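Local coordinates for DUF3298 domain-containing protein (Pseudomonas aeruginosa, PDB 4E72), which is of unknown function but belongs to the DUF3298 family and is probably exported from the cytoplasm as a lipoprotein, at residues L87-R92 against I101-Y106; R118-Y123 against H179-F184; A186-Y191 against H203-I208. All blocks are in the same frame, centred on the assembly; numbering follows the deposited sequence. Where two conformers were deposited one is given.

Contact 1 (87-92 with 101-106) joins two central strands of the mixed six-stranded sheet, and contact 3 (186-191 with 203-208) joins two strands of a separate three-stranded antiparallel sheet. Contact 2 (118-123 with 179-184) is the buried junction between these sheets, meeting contact 1 along strand 115-124 and contact 3 along strand 179-181. Regular main-chain bonds therefore dominate contacts 1 and 3, which are both partly buried, whereas contact 2 relies on an asparagine amide, a phenylalanine ring and a histidine. Charged chemistry appears where contacts 1 and 3 meet: R92 bonds both E102 and E205, tying sheet to sheet beside the packing of contact 2.

Contact 1 of 3, residues L87-R92 against I101-Y106; sequences LQAKVR and IELSSY
Strands 87-92 and 101-106 run antiparallel at 148°, Q88 bonding S104 and K90 bonding E102 through their main chains in both directions, while A89 and L103 form a non-hydrogen-bonded pair between them. They belong to the beta hairpin of strands 84-95 and 98-108, in the middle of a mixed sheet. One face is largely apolar: A89 CB lies 4.1 Å from L103 CD2, I101 CG2 approaches A89 CB less closely, at 4.3 Å, and helix 44-54 packs on A89 and I101. Toward one end of this face L87 CD2 rests on S105 CB.

The other face carries Q88, K90, E102 and S104 and is polar. A water there accepts from Q88 NE2 at 2.7 Å, lies 2.7 Å from S104 OG and donates to E102 O at 2.9 Å, with a further weak bond to Q88 O. It links the amide and hydroxyl, which are themselves too far apart to bond, and gives E102 O a second donor besides K90 N.

At the hairpin end the chains of R92 and E102 cross obliquely. Each has CG anti to its own backbone N (chi1 179° and -158°), and the extended R92 chain brings its guanidinium to the carboxylate in a salt bridge. R92 NH1 also forms a salt bridge with E205 of the three-stranded sheet, its closer acid, so the guanidinium is shared by two carboxylates. R92 NH1 lies 3.0 Å from E102 OE1, above the carboxylate plane, and R92 CD sits 3.1 Å from the same oxygen.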
loop_
_atom_site.group_PDB
_atom_site.type_symbol
_atom_site.label_atom_id
_atom_site.label_comp_id
_atom_site.label_asym_id
_atom_site.label_seq_id
_atom_site.Cartn_x
_atom_site.Cartn_y
_atom_site.Cartn_z
ATOM N N LEU A 87 1.385 2.295 12.029
ATOM C CA LEU A 87 2.024 2.483 10.727
ATOM C C LEU A 87 2.966 1.329 10.473
ATOM O O LEU A 87 3.761 0.951 11.362
ATOM C CB LEU A 87 2.799 3.812 10.638
ATOM C CG LEU A 87 1.996 5.116 10.599
ATOM C CD1 LEU A 87 2.941 6.284 10.798
ATOM C CD2 LEU A 87 1.243 5.282 9.287
ATOM N N GLN A 88 2.876 0.749 9.282
ATOM C CA GLN A 88 3.715 -0.399 8.975
ATOM C C GLN A 88 4.155 -0.423 7.512
ATOM O O GLN A 88 3.357 -0.198 6.586
ATOM C CB GLN A 88 2.990 -1.712 9.341
ATOM C CG GLN A 88 3.845 -2.946 9.094
ATOM C CD GLN A 88 3.008 -4.178 9.038
ATOM O OE1 GLN A 88 2.693 -4.778 10.060
ATOM N NE2 GLN A 88 2.640 -4.585 7.833
ATOM N N ALA A 89 5.439 -0.726 7.335
ATOM C CA ALA A 89 6.096 -0.917 6.050
ATOM C C ALA A 89 6.793 -2.249 6.074
ATOM O O ALA A 89 7.554 -2.536 7.021
ATOM C CB ALA A 89 7.096 0.200 5.792
ATOM N N LYS A 90 6.473 -3.101 5.092
ATOM C CA LYS A 90 7.093 -4.424 4.952
ATOM C C LYS A 90 7.333 -4.753 3.477
ATOM O O LYS A 90 6.588 -4.300 2.591
ATOM C CB LYS A 90 6.299 -5.554 5.657
ATOM C CG LYS A 90 4.895 -5.820 5.123
ATOM C CD LYS A 90 4.383 -7.183 5.570
ATOM C CE LYS A 90 3.296 -7.698 4.653
ATOM N NZ LYS A 90 2.879 -9.089 5.000
ATOM N N VAL A 91 8.398 -5.509 3.222
ATOM C CA VAL A 91 8.720 -5.958 1.878
ATOM C C VAL A 91 7.704 -7.039 1.490
ATOM O O VAL A 91 7.619 -8.067 2.143
ATOM C CB VAL A 91 10.182 -6.444 1.711
ATOM C CG1 VAL A 91 10.400 -7.041 0.320
ATOM C CG2 VAL A 91 11.174 -5.304 1.961
ATOM N N ARG A 92 6.885 -6.756 0.476
ATOM C CA ARG A 92 5.930 -7.730 -0.018
ATOM C C ARG A 92 6.685 -8.712 -0.921
ATOM O O ARG A 92 6.483 -9.917 -0.801
ATOM C CB ARG A 92 4.748 -7.043 -0.753
ATOM C CG ARG A 92 3.760 -8.082 -1.299
ATOM C CD ARG A 92 2.387 -7.536 -1.569
ATOM N NE ARG A 92 1.594 -8.525 -2.285
ATOM C CZ ARG A 92 0.270 -8.567 -2.317
ATOM N NH1 ARG A 92 -0.447 -7.677 -1.640
ATOM N NH2 ARG A 92 -0.351 -9.501 -3.026
ATOM N N ILE A 101 7.291 -2.789 -1.701
ATOM C CA ILE A 101 7.030 -2.473 -0.301
ATOM C C ILE A 101 5.543 -2.242 -0.133
ATOM O O ILE A 101 4.966 -1.439 -0.868
ATOM C CB ILE A 101 7.869 -1.251 0.190
ATOM C CG1 ILE A 101 9.390 -1.583 0.128
ATOM C CG2 ILE A 101 7.465 -0.849 1.629
ATOM C CD1 ILE A 101 10.293 -0.403 0.124
ATOM N N GLU A 102 4.929 -2.973 0.813
ATOM C CA GLU A 102 3.514 -2.808 1.162
ATOM C C GLU A 102 3.404 -1.982 2.441
ATOM O O GLU A 102 4.107 -2.255 3.430
ATOM C CB GLU A 102 2.788 -4.151 1.312
ATOM C CG GLU A 102 1.285 -3.966 1.143
ATOM C CD GLU A 102 0.370 -5.175 1.212
ATOM O OE1 GLU A 102 0.769 -6.280 0.777
ATOM O OE2 GLU A 102 -0.790 -4.986 1.644
ATOM N N LEU A 103 2.516 -0.967 2.407
ATOM C CA LEU A 103 2.271 -0.025 3.499
ATOM C C LEU A 103 0.901 -0.217 4.124
ATOM O O LEU A 103 -0.080 -0.379 3.404
ATOM C CB LEU A 103 2.381 1.418 2.973
ATOM C CG LEU A 103 3.594 1.732 2.081
ATOM C CD1 LEU A 103 3.293 2.876 1.174
ATOM C CD2 LEU A 103 4.849 2.003 2.914
ATOM N N SER A 104 0.840 -0.192 5.471
ATOM C CA SER A 104 -0.383 -0.339 6.276
ATOM C C SER A 104 -0.443 0.729 7.317
ATOM O O SER A 104 0.569 1.055 7.945
ATOM C CB SER A 104 -0.432 -1.689 6.998
ATOM O OG SER A 104 -0.244 -2.781 6.122
ATOM N N SER A 105 -1.643 1.209 7.560
ATOM C CA SER A 105 -1.925 2.173 8.604
ATOM C C SER A 105 -3.261 1.833 9.238
ATOM O O SER A 105 -4.138 1.251 8.585
ATOM C CB SER A 105 -1.920 3.600 8.057
ATOM O OG SER A 105 -2.945 3.793 7.100
ATOM N N TYR A 106 -3.401 2.200 10.508
ATOM C CA TYR A 106 -4.625 2.070 11.268
ATOM C C TYR A 106 -4.718 3.248 12.248
ATOM O O TYR A 106 -3.891 3.381 13.145
ATOM C CB TYR A 106 -4.736 0.709 11.973
ATOM C CG TYR A 106 -6.029 0.584 12.744
ATOM C CD1 TYR A 106 -7.218 0.253 12.103
ATOM C CD2 TYR A 106 -6.082 0.872 14.106
ATOM C CE1 TYR A 106 -8.422 0.181 12.805
ATOM C CE2 TYR A 106 -7.283 0.829 14.810
ATOM C CZ TYR A 106 -8.448 0.473 14.157
ATOM O OH TYR A 106 -9.614 0.398 14.873
HETATM O O HOH W 1 2.321 -3.194 5.524
#

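Contact 2 of 3, residues R118-Y123 against H179-F184; sequences RGFINY and HVALTF
N122 and F120 both turn CG anti to their carbonyl carbon (chi1 -64° and -70°), and this directs both CG atoms from strand 115-124 toward 179-182. The N122 amide grips the main chain on each side of A181: L182 N donates almost straight to N122 OD1 at 2.9 Å (171°), and N122 ND2 donates to V180 O at 2.9 Å. Both polar ends of the buried amide are thus satisfied and its rotation is fixed, while L182 forms the centre of an inverse gamma turn.

A181 CB stands 3.5 Å above the F120 plane, over the ring centre, in a CH-pi contact. The ring edge meets H179 C and V180 N, with F120 CD2 3.6 Å from V180 N. H179 turns the face of its imidazole to G119 CA and R118 O. A water accepts from F120 N at 2.8 Å and lies 2.9 Å from H179 ND1; H179 NE2 is held by D192.

The axes of the two strand segments come within 6.2 Å, and no main-chain bond joins them. Side-chain packing and side-chain-to-main-chain hydrogen bonds join two sheets here: the mixed sheet presents strand 115-124, and the three-stranded antiparallel sheet presents its outer strand 179-181.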
loop_
_atom_site.group_PDB
_atom_site.type_symbol
_atom_site.label_atom_id
_atom_site.label_comp_id
_atom_site.label_asym_id
_atom_site.label_seq_id
_atom_site.Cartn_x
_atom_site.Cartn_y
_atom_site.Cartn_z
ATOM N N ARG A 118 -3.851 1.565 3.093
ATOM C CA ARG A 118 -2.926 0.645 2.394
ATOM C C ARG A 118 -2.253 1.413 1.313
ATOM O O ARG A 118 -2.797 2.408 0.867
ATOM C CB ARG A 118 -3.617 -0.616 1.808
ATOM C CG ARG A 118 -4.158 -1.603 2.819
ATOM C CD ARG A 118 -3.099 -2.376 3.585
ATOM N NE ARG A 118 -3.706 -3.371 4.473
ATOM C CZ ARG A 118 -4.265 -3.113 5.658
ATOM N NH1 ARG A 118 -4.288 -1.871 6.138
ATOM N NH2 ARG A 118 -4.814 -4.091 6.366
ATOM N N GLY A 119 -1.072 0.961 0.911
ATOM C CA GLY A 119 -0.280 1.584 -0.147
ATOM C C GLY A 119 0.840 0.684 -0.640
ATOM O O GLY A 119 1.179 -0.333 -0.012
ATOM N N PHE A 120 1.402 1.042 -1.786
ATOM C CA PHE A 120 2.541 0.305 -2.345
ATOM C C PHE A 120 3.669 1.259 -2.683
ATOM O O PHE A 120 3.433 2.434 -2.987
ATOM C CB PHE A 120 2.152 -0.470 -3.620
ATOM C CG PHE A 120 1.244 -1.659 -3.452
ATOM C CD1 PHE A 120 1.594 -2.713 -2.605
ATOM C CD2 PHE A 120 0.095 -1.787 -4.223
ATOM C CE1 PHE A 120 0.765 -3.837 -2.477
ATOM C CE2 PHE A 120 -0.723 -2.919 -4.108
ATOM C CZ PHE A 120 -0.392 -3.928 -3.224
ATOM N N ILE A 121 4.886 0.742 -2.643
ATOM C CA ILE A 121 6.092 1.369 -3.172
ATOM C C ILE A 121 6.656 0.345 -4.169
ATOM O O ILE A 121 6.863 -0.813 -3.806
ATOM C CB ILE A 121 7.144 1.797 -2.117
ATOM C CG1 ILE A 121 6.560 2.739 -1.037
ATOM C CG2 ILE A 121 8.399 2.397 -2.816
ATOM C CD1 ILE A 121 7.495 2.968 0.195
ATOM N N ASN A 122 6.852 0.748 -5.416
ATOM C CA ASN A 122 7.491 -0.082 -6.443
ATOM C C ASN A 122 8.856 0.544 -6.730
ATOM O O ASN A 122 8.951 1.497 -7.481
ATOM C CB ASN A 122 6.637 -0.198 -7.709
ATOM C CG ASN A 122 5.342 -0.898 -7.489
ATOM O OD1 ASN A 122 5.253 -2.119 -7.658
ATOM N ND2 ASN A 122 4.315 -0.141 -7.081
ATOM N N TYR A 123 9.882 0.083 -6.041
ATOM C CA TYR A 123 11.219 0.635 -6.184
ATOM C C TYR A 123 12.079 -0.181 -7.150
ATOM O O TYR A 123 12.354 -1.355 -6.895
ATOM C CB TYR A 123 11.896 0.723 -4.809
ATOM C CG TYR A 123 13.201 1.480 -4.856
ATOM C CD1 TYR A 123 13.224 2.872 -4.813
ATOM C CD2 TYR A 123 14.418 0.807 -4.920
ATOM C CE1 TYR A 123 14.424 3.578 -4.870
ATOM C CE2 TYR A 123 15.628 1.503 -4.991
ATOM C CZ TYR A 123 15.623 2.889 -4.968
ATOM O OH TYR A 123 16.800 3.589 -4.985
ATOM N N HIS A 179 -3.143 2.302 -5.900
ATOM C CA HIS A 179 -2.233 1.242 -5.404
ATOM C C HIS A 179 -2.116 0.073 -6.357
ATOM O O HIS A 179 -2.954 -0.835 -6.386
ATOM C CB HIS A 179 -2.680 0.733 -4.012
ATOM C CG HIS A 179 -3.273 1.793 -3.118
ATOM N ND1 HIS A 179 -2.570 2.956 -2.800
ATOM C CD2 HIS A 179 -4.449 1.796 -2.452
ATOM C CE1 HIS A 179 -3.350 3.637 -1.984
ATOM N NE2 HIS A 179 -4.474 2.961 -1.701
ATOM N N VAL A 180 -1.029 0.090 -7.121
ATOM C CA VAL A 180 -0.713 -0.880 -8.155
ATOM C C VAL A 180 0.648 -1.441 -7.844
ATOM O O VAL A 180 1.585 -0.665 -7.717
ATOM C CB VAL A 180 -0.745 -0.208 -9.569
ATOM C CG1 VAL A 180 -0.285 -1.176 -10.677
ATOM C CG2 VAL A 180 -2.121 0.365 -9.899
ATOM N N ALA A 181 0.781 -2.772 -7.753
ATOM C CA ALA A 181 2.081 -3.377 -7.493
ATOM C C ALA A 181 2.502 -4.330 -8.600
ATOM O O ALA A 181 1.682 -5.123 -9.092
ATOM C CB ALA A 181 2.073 -4.095 -6.176
ATOM N N LEU A 182 3.805 -4.255 -8.985
ATOM C CA LEU A 182 4.390 -5.126 -9.981
ATOM C C LEU A 182 4.790 -6.449 -9.300
ATOM O O LEU A 182 5.975 -6.774 -9.171
ATOM C CB LEU A 182 5.582 -4.452 -10.699
ATOM C CG LEU A 182 5.259 -3.269 -11.655
ATOM C CD1 LEU A 182 6.541 -2.661 -12.208
ATOM C CD2 LEU A 182 4.366 -3.713 -12.837
ATOM N N THR A 183 3.777 -7.212 -8.837
ATOM C CA THR A 183 3.997 -8.500 -8.184
ATOM C C THR A 183 4.413 -9.528 -9.284
ATOM O O THR A 183 4.268 -9.272 -10.492
ATOM C CB THR A 183 2.795 -8.881 -7.312
ATOM O OG1 THR A 183 1.599 -8.536 -7.995
ATOM C CG2 THR A 183 2.804 -8.154 -5.974
ATOM N N PHE A 184 5.050 -10.608 -8.866
ATOM C CA PHE A 184 5.628 -11.572 -9.805
ATOM C C PHE A 184 4.571 -12.376 -10.591
ATOM O O PHE A 184 4.749 -12.564 -11.787
ATOM C CB PHE A 184 6.595 -12.519 -9.080
ATOM C CG PHE A 184 7.320 -13.491 -9.970
ATOM C CD1 PHE A 184 8.538 -13.154 -10.551
ATOM C CD2 PHE A 184 6.805 -14.764 -10.204
ATOM C CE1 PHE A 184 9.201 -14.051 -11.400
ATOM C CE2 PHE A 184 7.474 -15.667 -11.048
ATOM C CZ PHE A 184 8.669 -15.303 -11.638
HETATM O O HOH W 2 0.280 3.281 -3.136
#

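Contact 3 of 3, residues A186-Y191 against H203-I208; sequences AVTLKY and HPELKI
E205 OE2 is gripped by two cations: K190 NZ, at 2.9 Å, which is met by the anti lone pair of E205 OE2, and R92 NH1 from the mixed sheet. A bend at chi2 (92°) brings K190 CD to 3.6 Å from E205 CG, and another at chi3 (119°) sets CE beside the carboxylate. The other carboxylate oxygen, E205 OE1, accepts K207 NZ at 3.0 Å from within its own strand. The same ammonium donates to T188 OG1 at 3.1 Å, the T188 and K207 side chains lying side by side; that hydroxyl is also bonded to T183 OG1. One acid thus collects three basic groups, an arrangement that would keep it ionised and offset the closeness of K207 to R92.

Beneath this polar face, the main chains pair antiparallel: V187 with I208 and L189 with L206 are hydrogen-bonded pairs, and L189 N meets L206 O almost straight (176°). Beyond them, Y191 N donates to P204 O at 2.9 Å, and this carbonyl oxygen also lies at the edge of the Y191 ring, in its plane. H203 directs a ring edge at Y191 O, with CD2 3.3 Å away. Y191 CB packs on P204 CD, also beyond the strand ends.

The opposite face, of V187, L189, L206 and I208, is apolar. L189 CB touches L206 CB at 3.8 Å, and L189 CD1 meets I208 CD1 at 4.2 Å. Helix 142-159 covers L189 and P204. With one polar, salt-bridged face and one helix-covered apolar face, the pair forms the central and outer strands of a three-stranded antiparallel sheet in the DUF3298 region.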
loop_
_atom_site.group_PDB
_atom_site.type_symbol
_atom_site.label_atom_id
_atom_site.label_comp_id
_atom_site.label_asym_id
_atom_site.label_seq_id
_atom_site.Cartn_x
_atom_site.Cartn_y
_atom_site.Cartn_z
ATOM N N ALA A 186 1.199 -11.747 -11.224
ATOM C CA ALA A 186 0.259 -10.898 -11.954
ATOM C C ALA A 186 0.430 -9.478 -11.463
ATOM O O ALA A 186 1.134 -9.273 -10.474
ATOM C CB ALA A 186 -1.174 -11.368 -11.690
ATOM N N VAL A 187 -0.163 -8.487 -12.146
ATOM C CA VAL A 187 -0.122 -7.130 -11.614
ATOM C C VAL A 187 -1.224 -7.044 -10.497
ATOM O O VAL A 187 -2.384 -7.398 -10.737
ATOM C CB VAL A 187 -0.248 -6.053 -12.725
ATOM C CG1 VAL A 187 -0.612 -4.675 -12.160
ATOM C CG2 VAL A 187 1.051 -5.958 -13.512
ATOM N N THR A 188 -0.843 -6.629 -9.278
ATOM C CA THR A 188 -1.824 -6.510 -8.174
ATOM C C THR A 188 -2.412 -5.096 -8.096
ATOM O O THR A 188 -1.659 -4.122 -8.044
ATOM C CB THR A 188 -1.188 -6.914 -6.827
ATOM O OG1 THR A 188 -0.728 -8.256 -6.934
ATOM C CG2 THR A 188 -2.164 -6.803 -5.633
ATOM N N LEU A 189 -3.758 -4.998 -8.082
ATOM C CA LEU A 189 -4.495 -3.749 -7.836
ATOM C C LEU A 189 -5.139 -3.885 -6.478
ATOM O O LEU A 189 -6.021 -4.735 -6.291
ATOM C CB LEU A 189 -5.567 -3.392 -8.885
ATOM C CG LEU A 189 -5.229 -3.353 -10.370
ATOM C CD1 LEU A 189 -6.321 -2.624 -11.115
ATOM C CD2 LEU A 189 -3.945 -2.653 -10.628
ATOM N N LYS A 190 -4.669 -3.095 -5.519
ATOM C CA LYS A 190 -5.166 -3.148 -4.151
ATOM C C LYS A 190 -6.064 -1.932 -3.867
ATOM O O LYS A 190 -5.681 -0.794 -4.138
ATOM C CB LYS A 190 -3.981 -3.230 -3.172
ATOM C CG LYS A 190 -4.361 -3.111 -1.709
ATOM C CD LYS A 190 -4.610 -4.430 -1.082
ATOM C CE LYS A 190 -3.657 -4.684 0.050
ATOM N NZ LYS A 190 -4.017 -5.933 0.755
ATOM N N TYR A 191 -7.252 -2.195 -3.307
ATOM C CA TYR A 191 -8.272 -1.192 -3.048
ATOM C C TYR A 191 -8.393 -0.835 -1.591
ATOM O O TYR A 191 -8.306 -1.689 -0.709
ATOM C CB TYR A 191 -9.646 -1.671 -3.576
ATOM C CG TYR A 191 -9.691 -1.517 -5.075
ATOM C CD1 TYR A 191 -8.956 -2.364 -5.905
ATOM C CD2 TYR A 191 -10.367 -0.450 -5.665
ATOM C CE1 TYR A 191 -8.923 -2.178 -7.281
ATOM C CE2 TYR A 191 -10.338 -0.256 -7.043
ATOM C CZ TYR A 191 -9.590 -1.103 -7.846
ATOM O OH TYR A 191 -9.503 -0.887 -9.206
ATOM N N HIS A 203 -9.558 -5.208 2.076
ATOM C CA HIS A 203 -8.866 -4.497 1.008
ATOM C C HIS A 203 -8.816 -5.383 -0.229
ATOM O O HIS A 203 -7.878 -6.175 -0.341
ATOM C CB HIS A 203 -7.465 -4.082 1.495
ATOM C CG HIS A 203 -7.512 -3.057 2.581
ATOM N ND1 HIS A 203 -7.257 -3.389 3.902
ATOM C CD2 HIS A 203 -7.841 -1.745 2.516
ATOM C CE1 HIS A 203 -7.447 -2.275 4.590
ATOM N NE2 HIS A 203 -7.757 -1.252 3.791
ATOM N N PRO A 204 -9.843 -5.319 -1.136
ATOM C CA PRO A 204 -9.851 -6.223 -2.297
ATOM C C PRO A 204 -8.601 -6.115 -3.168
ATOM O O PRO A 204 -8.061 -5.021 -3.379
ATOM C CB PRO A 204 -11.102 -5.804 -3.084
ATOM C CG PRO A 204 -11.970 -5.097 -2.098
ATOM C CD PRO A 204 -11.031 -4.443 -1.133
ATOM N N GLU A 205 -8.129 -7.276 -3.629
ATOM C CA GLU A 205 -6.971 -7.382 -4.521
ATOM C C GLU A 205 -7.389 -7.943 -5.855
ATOM O O GLU A 205 -7.862 -9.082 -5.931
ATOM C CB GLU A 205 -5.836 -8.245 -3.927
ATOM C CG GLU A 205 -5.014 -7.519 -2.876
ATOM C CD GLU A 205 -3.777 -8.237 -2.358
ATOM O OE1 GLU A 205 -3.355 -9.244 -2.970
ATOM O OE2 GLU A 205 -3.211 -7.768 -1.345
ATOM N N LEU A 206 -7.229 -7.113 -6.897
ATOM C CA LEU A 206 -7.491 -7.481 -8.282
ATOM C C LEU A 206 -6.186 -7.937 -8.899
ATOM O O LEU A 206 -5.132 -7.348 -8.596
ATOM C CB LEU A 206 -8.076 -6.286 -9.055
ATOM C CG LEU A 206 -9.601 -6.230 -9.246
ATOM C CD1 LEU A 206 -10.355 -6.286 -7.923
ATOM C CD2 LEU A 206 -9.985 -4.980 -9.997
ATOM N N LYS A 207 -6.240 -8.977 -9.744
ATOM C CA LYS A 207 -5.033 -9.482 -10.384
ATOM C C LYS A 207 -5.169 -9.434 -11.886
ATOM O O LYS A 207 -6.081 -10.066 -12.449
ATOM C CB LYS A 207 -4.706 -10.926 -9.929
ATOM C CG LYS A 207 -4.721 -11.162 -8.425
ATOM C CD LYS A 207 -3.454 -10.703 -7.731
ATOM C CE LYS A 207 -3.600 -10.840 -6.230
ATOM N NZ LYS A 207 -2.339 -10.519 -5.515
ATOM N N ILE A 208 -4.267 -8.690 -12.547
ATOM C CA ILE A 208 -4.249 -8.668 -14.008
ATOM C C ILE A 208 -3.101 -9.541 -14.455
ATOM O O ILE A 208 -1.951 -9.210 -14.156
ATOM C CB ILE A 208 -4.184 -7.287 -14.697
ATOM C CG1 ILE A 208 -5.238 -6.295 -14.158
ATOM C CG2 ILE A 208 -4.288 -7.454 -16.226
ATOM C CD1 ILE A 208 -4.790 -4.837 -14.291
#